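Long-range contacts in Tlr1789 protein (PDB 2X8X), which probably helps insert proteins into, or move them across, the cyanobacterial outer membrane as an Omp85 family member, this chain being its periplasmic N-terminal domain of POTRA repeats: residues A[54-59]-A[71-76]; A[157-162]-A[173-178]; A[206-211]-A[228-233]. All coordinates share one frame; numbering follows the deposited sequence.

Contact 1 (A[54-59]-A[71-76]); sequences ADVNAV and FVVRPY
The guanidinium of R74 carries the methyl of A54 on one face, the CB atom lying nearest NH2 at 3.3 Å and displaced toward the rim of the group. The ring of Y76 takes the same residue from another direction: the backbone N of A54 stands over the ring centre, and CB meets CE1 at 3.7 Å. Alanine suits a place between two flat groups because a single methyl fits against both. The ring of F71 meets A58 obliquely, CE2 lying 3.7 Å from A58 CB. CG of R74 is anti to the backbone N (chi1 -175°), and the chain bends at chi3, before the guanidinium that lies against A54.

Strands 55-59 and 71-75 run antiparallel as the two arms of a beta hairpin in the first POTRA repeat of this chain. N57 and V72 form a hydrogen-bonded pair, with N57 N to V72 O at 2.8 Å and nearly straight (168°). One water, accepting from N57 ND2 and donating to V72 O, ties the amide to the partner strand. At the corner, A54 and D55 both face R74 in a classic beta bulge: A54 N gives R74 O a 2.7 Å bond, whereas that from D55 N is weak.

V56, A58, F71 and V73 share the face packed against helix 37-48 and nearby loops, which suits apolar residues. D55, N57, V72 and R74 share the other face. There D55 OD2 and R74 NH1 are 4.4 Å apart, too far for a salt bridge, so their attraction is probably modest.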
loop_
_atom_site.group_PDB
_atom_site.type_symbol
_atom_site.label_atom_id
_atom_site.label_comp_id
_atom_site.label_asym_id
_atom_site.label_seq_id
_atom_site.Cartn_x
_atom_site.Cartn_y
_atom_site.Cartn_z
ATOM N N ALA A 54 10.164 -8.605 13.708
ATOM C CA ALA A 54 8.820 -8.431 14.251
ATOM C C ALA A 54 8.840 -7.927 15.692
ATOM O O ALA A 54 7.849 -7.327 16.165
ATOM C CB ALA A 54 8.032 -9.772 14.188
ATOM N N ASP A 55 9.934 -8.189 16.415
ATOM C CA ASP A 55 9.951 -7.956 17.823
ATOM C C ASP A 55 11.415 -7.872 18.237
ATOM O O ASP A 55 12.263 -8.538 17.662
ATOM C CB ASP A 55 9.234 -9.088 18.595
ATOM C CG ASP A 55 8.783 -8.634 19.990
ATOM O OD1 ASP A 55 9.177 -7.530 20.452
ATOM O OD2 ASP A 55 8.038 -9.393 20.642
ATOM N N VAL A 56 11.711 -6.943 19.149
ATOM C CA VAL A 56 13.090 -6.679 19.652
ATOM C C VAL A 56 12.952 -6.387 21.161
ATOM O O VAL A 56 12.182 -5.460 21.535
ATOM C CB VAL A 56 13.742 -5.461 18.964
ATOM C CG1 VAL A 56 15.243 -5.309 19.430
ATOM C CG2 VAL A 56 13.689 -5.591 17.398
ATOM N N ASN A 57 13.695 -7.132 22.002
ATOM C CA ASN A 57 13.821 -6.816 23.414
ATOM C C ASN A 57 15.299 -6.836 23.862
ATOM O O ASN A 57 16.084 -7.685 23.402
ATOM C CB ASN A 57 13.110 -7.874 24.270
ATOM C CG ASN A 57 11.586 -7.813 24.134
ATOM O OD1 ASN A 57 10.912 -7.358 25.061
ATOM N ND2 ASN A 57 11.032 -8.281 22.983
ATOM N N ALA A 58 15.660 -5.920 24.752
ATOM C CA ALA A 58 17.010 -5.882 25.374
ATOM C C ALA A 58 16.880 -6.440 26.807
ATOM O O ALA A 58 16.024 -5.981 27.586
ATOM C CB ALA A 58 17.479 -4.490 25.446
ATOM N N VAL A 59 17.676 -7.444 27.160
ATOM C CA VAL A 59 17.521 -8.042 28.471
ATOM C C VAL A 59 18.910 -8.112 29.180
ATOM O O VAL A 59 19.856 -8.710 28.648
ATOM C CB VAL A 59 16.847 -9.408 28.367
ATOM C CG1 VAL A 59 16.940 -10.141 29.708
ATOM C CG2 VAL A 59 15.340 -9.276 27.879
ATOM N N PHE A 71 20.264 -9.034 23.424
ATOM C CA PHE A 71 19.253 -8.524 22.527
ATOM C C PHE A 71 18.418 -9.674 21.964
ATOM O O PHE A 71 18.911 -10.423 21.147
ATOM C CB PHE A 71 19.926 -7.704 21.438
ATOM C CG PHE A 71 20.363 -6.362 21.926
ATOM C CD1 PHE A 71 21.707 -6.094 22.207
ATOM C CD2 PHE A 71 19.401 -5.349 22.134
ATOM C CE1 PHE A 71 22.079 -4.802 22.670
ATOM C CE2 PHE A 71 19.739 -4.097 22.586
ATOM C CZ PHE A 71 21.112 -3.804 22.832
ATOM N N VAL A 72 17.173 -9.818 22.401
ATOM C CA VAL A 72 16.358 -10.921 21.833
ATOM C C VAL A 72 15.525 -10.384 20.655
ATOM O O VAL A 72 14.735 -9.477 20.831
ATOM C CB VAL A 72 15.410 -11.570 22.874
ATOM C CG1 VAL A 72 14.826 -12.902 22.312
ATOM C CG2 VAL A 72 16.177 -11.855 24.185
ATOM N N VAL A 73 15.697 -11.021 19.504
ATOM C CA VAL A 73 15.204 -10.558 18.252
ATOM C C VAL A 73 14.374 -11.699 17.660
ATOM O O VAL A 73 14.712 -12.864 17.881
ATOM C CB VAL A 73 16.469 -10.251 17.495
ATOM C CG1 VAL A 73 16.692 -11.024 16.250
ATOM C CG2 VAL A 73 16.781 -8.766 17.507
ATOM N N ARG A 74 13.263 -11.352 16.965
ATOM C CA ARG A 74 12.329 -12.305 16.343
ATOM C C ARG A 74 12.147 -11.730 14.921
ATOM O O ARG A 74 11.482 -10.709 14.751
ATOM C CB ARG A 74 10.979 -12.336 17.108
ATOM C CG ARG A 74 10.023 -13.386 16.586
ATOM C CD ARG A 74 8.713 -13.428 17.449
ATOM N NE ARG A 74 7.776 -13.283 16.379
ATOM C CZ ARG A 74 6.830 -12.371 16.224
ATOM N NH1 ARG A 74 6.462 -11.528 17.183
ATOM N NH2 ARG A 74 6.203 -12.405 15.077
ATOM N N PRO A 75 12.908 -12.247 13.973
ATOM C CA PRO A 75 12.880 -11.796 12.622
ATOM C C PRO A 75 11.515 -12.115 11.983
ATOM O O PRO A 75 10.792 -13.070 12.432
ATOM C CB PRO A 75 13.903 -12.675 11.940
ATOM C CG PRO A 75 14.795 -13.241 13.154
ATOM C CD PRO A 75 13.885 -13.318 14.240
ATOM N N TYR A 76 11.187 -11.376 10.928
ATOM C CA TYR A 76 10.063 -11.789 10.099
ATOM C C TYR A 76 10.539 -13.100 9.437
ATOM O O TYR A 76 11.725 -13.324 9.398
ATOM C CB TYR A 76 9.709 -10.744 9.023
ATOM C CG TYR A 76 9.201 -9.434 9.611
ATOM C CD1 TYR A 76 7.961 -9.370 10.274
ATOM C CD2 TYR A 76 9.930 -8.264 9.487
ATOM C CE1 TYR A 76 7.486 -8.179 10.861
ATOM C CE2 TYR A 76 9.464 -7.098 10.040
ATOM C CZ TYR A 76 8.233 -7.065 10.741
ATOM O OH TYR A 76 7.784 -5.850 11.296
HETATM O O HOH W 1 12.096 -10.253 20.856
#

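Contact 2 (A[157-162]-A[173-178]); sequences VTYRFL and TRDFVI
T173 meets F161 through its methyl: CG2 lies 3.7 Å from F161 CE2, the two side chains crossing at about a right angle and the methyl approaching the ring obliquely. The hydroxyl of T173 is anti to the backbone N (chi1 -178°), which places CG2 between the backbone N and the carbonyl carbon and turns it to the phenylalanine. Threonine suits this border position, since its methyl can join the apolar packing while the other branch stays polar.

D175, near the start of the short helix, brings a carboxylate oxygen to the edge of Y159. OD1 lies near the ring plane, 3.5 Å from CD2, and the ring and carboxylate planes are 59° apart. An acceptor at this rim faces the slightly positive ring hydrogens, probably a mildly favourable meeting, and an acidic side chain is also well placed at the first turn of a helix.

I178, about one turn further on, meets both aromatic residues: CG2 touches the tyrosine, and CD1 reaches both rings. CG2, anti to the backbone N, lies 3.6 Å from Y159 OH and 3.7 Å from CZ, while CD1 sits over one face of the tyrosine, offset toward the rim. The same CD1 also touches the edge of the F161 ring, 3.8 Å from CZ, and there the side chains meet tip to tip. A branched isoleucine can thus fill the angle between two rings.

The contact is side-chain packing within the third POTRA repeat of this chain, between edge strand 154-161 and helix 175-179. I178 also packs on I230 of the central strand 224-232, on F208 and on L202 of helix 192-205, while F161 touches E232, whose carboxylate accepts a hydrogen bond from T173 N.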
loop_
_atom_site.group_PDB
_atom_site.type_symbol
_atom_site.label_atom_id
_atom_site.label_comp_id
_atom_site.label_asym_id
_atom_site.label_seq_id
_atom_site.Cartn_x
_atom_site.Cartn_y
_atom_site.Cartn_z
ATOM N N VAL A 157 -22.849 3.712 -13.443
ATOM C CA VAL A 157 -22.657 5.026 -14.055
ATOM C C VAL A 157 -24.029 5.676 -14.084
ATOM O O VAL A 157 -24.972 5.095 -14.636
ATOM C CB VAL A 157 -22.086 4.943 -15.502
ATOM C CG1 VAL A 157 -21.924 6.363 -16.150
ATOM C CG2 VAL A 157 -20.784 4.177 -15.500
ATOM N N THR A 158 -24.092 6.912 -13.541
ATOM C CA THR A 158 -25.338 7.634 -13.251
ATOM C C THR A 158 -25.280 8.925 -14.035
ATOM O O THR A 158 -24.292 9.665 -13.891
ATOM C CB THR A 158 -25.392 8.065 -11.725
ATOM O OG1 THR A 158 -25.106 6.918 -10.887
ATOM C CG2 THR A 158 -26.777 8.786 -11.325
ATOM N N TYR A 159 -26.307 9.198 -14.849
ATOM C CA TYR A 159 -26.443 10.504 -15.502
ATOM C C TYR A 159 -27.300 11.461 -14.670
ATOM O O TYR A 159 -28.386 11.107 -14.249
ATOM C CB TYR A 159 -27.060 10.415 -16.925
ATOM C CG TYR A 159 -26.465 9.356 -17.801
ATOM C CD1 TYR A 159 -25.084 9.089 -17.784
ATOM C CD2 TYR A 159 -27.295 8.585 -18.639
ATOM C CE1 TYR A 159 -24.542 8.054 -18.544
ATOM C CE2 TYR A 159 -26.772 7.581 -19.423
ATOM C CZ TYR A 159 -25.400 7.310 -19.371
ATOM O OH TYR A 159 -24.883 6.323 -20.161
ATOM N N ARG A 160 -26.825 12.683 -14.427
ATOM C CA ARG A 160 -27.695 13.657 -13.775
ATOM C C ARG A 160 -27.826 14.892 -14.702
ATOM O O ARG A 160 -26.806 15.548 -15.046
ATOM C CB ARG A 160 -27.104 14.050 -12.414
ATOM C CG ARG A 160 -26.955 12.903 -11.443
ATOM C CD ARG A 160 -26.411 13.420 -10.123
ATOM N NE ARG A 160 -26.374 12.248 -9.238
ATOM C CZ ARG A 160 -25.587 12.124 -8.188
ATOM N NH1 ARG A 160 -24.770 13.104 -7.840
ATOM N NH2 ARG A 160 -25.604 11.009 -7.491
ATOM N N PHE A 161 -29.030 15.153 -15.175
ATOM C CA PHE A 161 -29.262 16.295 -16.045
ATOM C C PHE A 161 -29.543 17.575 -15.269
ATOM O O PHE A 161 -30.296 17.570 -14.309
ATOM C CB PHE A 161 -30.316 15.935 -17.098
ATOM C CG PHE A 161 -29.863 14.784 -18.011
ATOM C CD1 PHE A 161 -29.990 13.462 -17.597
ATOM C CD2 PHE A 161 -29.282 15.045 -19.257
ATOM C CE1 PHE A 161 -29.555 12.370 -18.418
ATOM C CE2 PHE A 161 -28.853 13.976 -20.108
ATOM C CZ PHE A 161 -28.974 12.653 -19.676
ATOM N N LEU A 162 -28.933 18.686 -15.677
ATOM C CA LEU A 162 -28.992 19.906 -14.868
ATOM C C LEU A 162 -29.243 21.073 -15.757
ATOM O O LEU A 162 -28.732 21.074 -16.882
ATOM C CB LEU A 162 -27.666 20.147 -14.139
ATOM C CG LEU A 162 -27.012 19.015 -13.340
ATOM C CD1 LEU A 162 -25.610 19.462 -12.873
ATOM C CD2 LEU A 162 -27.848 18.477 -12.144
ATOM N N THR A 173 -32.205 13.801 -24.143
ATOM C CA THR A 173 -31.515 12.756 -24.932
ATOM C C THR A 173 -31.731 11.343 -24.301
ATOM O O THR A 173 -31.743 11.191 -23.083
ATOM C CB THR A 173 -29.969 13.044 -25.051
ATOM O OG1 THR A 173 -29.344 12.025 -25.856
ATOM C CG2 THR A 173 -29.316 12.976 -23.670
ATOM N N ARG A 174 -31.860 10.315 -25.122
ATOM C CA ARG A 174 -31.973 8.943 -24.587
ATOM C C ARG A 174 -30.657 8.423 -24.022
ATOM O O ARG A 174 -29.583 8.787 -24.512
ATOM C CB ARG A 174 -32.485 7.998 -25.667
ATOM C CG ARG A 174 -33.612 8.625 -26.507
ATOM C CD ARG A 174 -34.937 8.499 -25.834
ATOM N NE ARG A 174 -35.758 7.563 -26.598
ATOM C CZ ARG A 174 -35.745 6.234 -26.446
ATOM N NH1 ARG A 174 -34.970 5.638 -25.531
ATOM N NH2 ARG A 174 -36.534 5.488 -27.208
ATOM N N ASP A 175 -30.762 7.560 -23.008
ATOM C CA ASP A 175 -29.596 6.935 -22.373
ATOM C C ASP A 175 -28.670 6.235 -23.381
ATOM O O ASP A 175 -27.462 6.380 -23.287
ATOM C CB ASP A 175 -29.984 5.897 -21.266
ATOM C CG ASP A 175 -30.714 6.520 -20.040
ATOM O OD1 ASP A 175 -30.522 7.708 -19.688
ATOM O OD2 ASP A 175 -31.491 5.772 -19.412
ATOM N N PHE A 176 -29.212 5.491 -24.344
ATOM C CA PHE A 176 -28.312 4.753 -25.259
ATOM C C PHE A 176 -27.348 5.673 -26.013
ATOM O O PHE A 176 -26.233 5.284 -26.336
ATOM C CB PHE A 176 -29.077 3.810 -26.228
ATOM C CG PHE A 176 -29.911 4.541 -27.259
ATOM C CD1 PHE A 176 -29.336 5.005 -28.453
ATOM C CD2 PHE A 176 -31.277 4.795 -27.042
ATOM C CE1 PHE A 176 -30.122 5.734 -29.437
ATOM C CE2 PHE A 176 -32.073 5.495 -28.011
ATOM C CZ PHE A 176 -31.483 5.972 -29.204
ATOM N N VAL A 177 -27.796 6.897 -26.311
ATOM C CA VAL A 177 -27.015 7.872 -27.098
ATOM C C VAL A 177 -25.713 8.167 -26.402
ATOM O O VAL A 177 -24.659 8.256 -27.056
ATOM C CB VAL A 177 -27.807 9.167 -27.387
ATOM C CG1 VAL A 177 -26.941 10.233 -28.097
ATOM C CG2 VAL A 177 -28.974 8.872 -28.284
ATOM N N ILE A 178 -25.793 8.290 -25.076
ATOM C CA ILE A 178 -24.627 8.555 -24.255
ATOM C C ILE A 178 -23.839 7.262 -24.016
ATOM O O ILE A 178 -22.616 7.224 -24.207
ATOM C CB ILE A 178 -25.006 9.182 -22.903
ATOM C CG1 ILE A 178 -25.565 10.602 -23.130
ATOM C CG2 ILE A 178 -23.797 9.266 -22.015
ATOM C CD1 ILE A 178 -26.422 11.057 -21.961
#

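Contact 3 (A[206-211]-A[228-233]); sequences GLFEDV and LNIKER
A classic beta bulge interrupts the hairpin of strands 208-217 and 224-232 in this POTRA domain: E209 and D210 both face K231. E209 N bonds to K231 O at 2.7 Å, and D210 N adds a weak bond to the same oxygen. K231 N returns a bond to D210 O (3.0 Å, 167°), while F208 and E232 form a non-hydrogen-bonded pair beyond the register shift.

F208 crosses I230 obliquely, its CD1 3.4 Å from I230 CG2. The E232 chain lies alongside the phenylalanine with CG at the ring edge, and L207 CB covers one ring face over its centre. E232 thus offers its CG methylene to the ring, while its carboxylate accepts from the backbone N of R172. On the face toward the helices, V211 packs CG1 against I230 CG1 at 4.3 Å; beta-branched residues suit such a strand face, and V211 also packs on L199 of helix 192-205.

On the other face D210 and K231 run side by side, pointing the same way, but their charges stay apart. D210 OD1 accepts from Q212, and OD2 takes a bond from a water that also donates to N229 O. Glycine suits position 206, which follows helix 192-205 with positive phi, because a CB would be jammed against the preceding carbonyl oxygen. R233 N bonds to L207 O, and E209 CG packs on R233 CG. The R233 chain bends at chi3 (62°), and NH1 gives a hydrogen bond of 2.8 Å to G206 O, which lies 26° out of the guanidinium plane.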
loop_
_atom_site.group_PDB
_atom_site.type_symbol
_atom_site.label_atom_id
_atom_site.label_comp_id
_atom_site.label_asym_id
_atom_site.label_seq_id
_atom_site.Cartn_x
_atom_site.Cartn_y
_atom_site.Cartn_z
ATOM N N GLY A 206 -22.251 17.056 -30.047
ATOM C CA GLY A 206 -22.743 18.421 -30.320
ATOM C C GLY A 206 -24.014 18.743 -29.535
ATOM O O GLY A 206 -24.727 19.664 -29.884
ATOM N N LEU A 207 -24.286 17.959 -28.485
ATOM C CA LEU A 207 -25.568 17.913 -27.780
ATOM C C LEU A 207 -25.532 18.611 -26.444
ATOM O O LEU A 207 -26.612 19.022 -25.963
ATOM C CB LEU A 207 -25.915 16.447 -27.470
ATOM C CG LEU A 207 -26.373 15.617 -28.642
ATOM C CD1 LEU A 207 -26.857 14.215 -28.181
ATOM C CD2 LEU A 207 -27.382 16.395 -29.522
ATOM N N PHE A 208 -24.329 18.696 -25.834
ATOM C CA PHE A 208 -24.149 19.109 -24.436
ATOM C C PHE A 208 -23.324 20.366 -24.283
ATOM O O PHE A 208 -22.274 20.497 -24.903
ATOM C CB PHE A 208 -23.489 17.975 -23.587
ATOM C CG PHE A 208 -24.115 16.653 -23.835
ATOM C CD1 PHE A 208 -25.487 16.464 -23.548
ATOM C CD2 PHE A 208 -23.398 15.650 -24.469
ATOM C CE1 PHE A 208 -26.104 15.239 -23.806
ATOM C CE2 PHE A 208 -23.988 14.406 -24.749
ATOM C CZ PHE A 208 -25.322 14.197 -24.425
ATOM N N GLU A 209 -23.805 21.261 -23.429
ATOM C CA GLU A 209 -23.079 22.452 -23.124
ATOM C C GLU A 209 -21.929 22.161 -22.167
ATOM O O GLU A 209 -20.868 22.797 -22.227
ATOM C CB GLU A 209 -24.060 23.512 -22.591
ATOM C CG GLU A 209 -25.134 23.795 -23.640
ATOM C CD GLU A 209 -25.928 25.080 -23.380
ATOM O OE1 GLU A 209 -25.842 25.624 -22.248
ATOM O OE2 GLU A 209 -26.658 25.541 -24.307
ATOM N N ASP A 210 -22.110 21.168 -21.298
ATOM C CA ASP A 210 -21.081 20.855 -20.313
ATOM C C ASP A 210 -21.312 19.429 -19.934
ATOM O O ASP A 210 -22.451 18.933 -19.888
ATOM C CB ASP A 210 -21.233 21.780 -19.086
ATOM C CG ASP A 210 -20.060 21.654 -18.042
ATOM O OD1 ASP A 210 -18.894 21.396 -18.446
ATOM O OD2 ASP A 210 -20.327 21.842 -16.799
ATOM N N VAL A 211 -20.231 18.734 -19.705
ATOM C CA VAL A 211 -20.333 17.437 -19.035
ATOM C C VAL A 211 -19.275 17.428 -17.955
ATOM O O VAL A 211 -18.125 17.590 -18.286
ATOM C CB VAL A 211 -20.028 16.277 -20.021
ATOM C CG1 VAL A 211 -20.075 14.937 -19.256
ATOM C CG2 VAL A 211 -20.961 16.264 -21.220
ATOM N N LEU A 228 -22.059 11.491 -14.192
ATOM C CA LEU A 228 -21.902 12.485 -15.259
ATOM C C LEU A 228 -22.948 13.583 -15.015
ATOM O O LEU A 228 -24.140 13.312 -15.033
ATOM C CB LEU A 228 -22.124 11.848 -16.620
ATOM C CG LEU A 228 -21.183 10.779 -17.183
ATOM C CD1 LEU A 228 -21.462 10.609 -18.681
ATOM C CD2 LEU A 228 -19.710 11.161 -16.886
ATOM N N ASN A 229 -22.503 14.829 -14.779
ATOM C CA ASN A 229 -23.377 15.939 -14.544
ATOM C C ASN A 229 -23.429 16.643 -15.886
ATOM O O ASN A 229 -22.387 17.174 -16.368
ATOM C CB ASN A 229 -22.768 16.858 -13.489
ATOM C CG ASN A 229 -22.850 16.250 -12.077
ATOM O OD1 ASN A 229 -23.914 15.961 -11.629
ATOM N ND2 ASN A 229 -21.712 15.974 -11.447
ATOM N N ILE A 230 -24.621 16.645 -16.475
ATOM C CA ILE A 230 -24.752 16.995 -17.867
ATOM C C ILE A 230 -25.696 18.122 -18.037
ATOM O O ILE A 230 -26.800 18.032 -17.530
ATOM C CB ILE A 230 -25.312 15.777 -18.677
ATOM C CG1 ILE A 230 -24.345 14.582 -18.633
ATOM C CG2 ILE A 230 -25.553 16.173 -20.143
ATOM C CD1 ILE A 230 -25.026 13.291 -19.206
ATOM N N LYS A 231 -25.266 19.175 -18.755
ATOM C CA LYS A 231 -26.130 20.279 -19.163
ATOM C C LYS A 231 -26.316 20.222 -20.675
ATOM O O LYS A 231 -25.359 20.442 -21.409
ATOM C CB LYS A 231 -25.563 21.636 -18.698
ATOM C CG LYS A 231 -25.310 21.751 -17.166
ATOM C CD LYS A 231 -24.799 23.114 -16.655
ATOM C CE LYS A 231 -23.980 22.841 -15.353
ATOM N NZ LYS A 231 -23.781 23.966 -14.399
ATOM N N GLU A 232 -27.535 19.874 -21.119
ATOM C CA GLU A 232 -27.916 19.745 -22.531
ATOM C C GLU A 232 -28.174 21.124 -23.122
ATOM O O GLU A 232 -28.555 22.030 -22.386
ATOM C CB GLU A 232 -29.183 18.902 -22.691
ATOM C CG GLU A 232 -29.000 17.440 -22.254
ATOM C CD GLU A 232 -30.227 16.576 -22.539
ATOM O OE1 GLU A 232 -31.074 16.410 -21.634
ATOM O OE2 GLU A 232 -30.338 16.068 -23.676
ATOM N N ARG A 233 -27.936 21.289 -24.419
ATOM C CA ARG A 233 -28.208 22.586 -25.125
ATOM C C ARG A 233 -29.699 22.685 -25.228
ATOM O O ARG A 233 -30.320 21.724 -25.677
ATOM C CB ARG A 233 -27.753 22.530 -26.586
ATOM C CG ARG A 233 -26.324 22.624 -26.865
ATOM C CD ARG A 233 -26.041 22.114 -28.289
ATOM N NE ARG A 233 -26.694 22.884 -29.332
ATOM C CZ ARG A 233 -27.091 22.413 -30.516
ATOM N NH1 ARG A 233 -26.912 21.152 -30.876
ATOM N NH2 ARG A 233 -27.664 23.239 -31.359
HETATM O O HOH W 2 -28.949 18.821 -26.549
HETATM O O HOH W 3 -22.358 19.910 -15.687
#

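How the contacts relate
Contact 1 closes before contacts 2 and 3 open along the chain, and it lies on the opposite side of the chain's centre, its own centre about 60 Å from that of contact 2 and about 62 Å from that of contact 3. It belongs to the first POTRA repeat, the other two to the third. Contacts 2 and 3 are centred about 9 Å apart and share a sheet in which strands 154-161 and 224-232 are parallel neighbours. Contacts 1 and 3 each join the two arms of a hairpin with a classic bulge, whereas contact 2 brings a helix against the third sheet. The repeats thus form an extended row of modules, each with its own sheet.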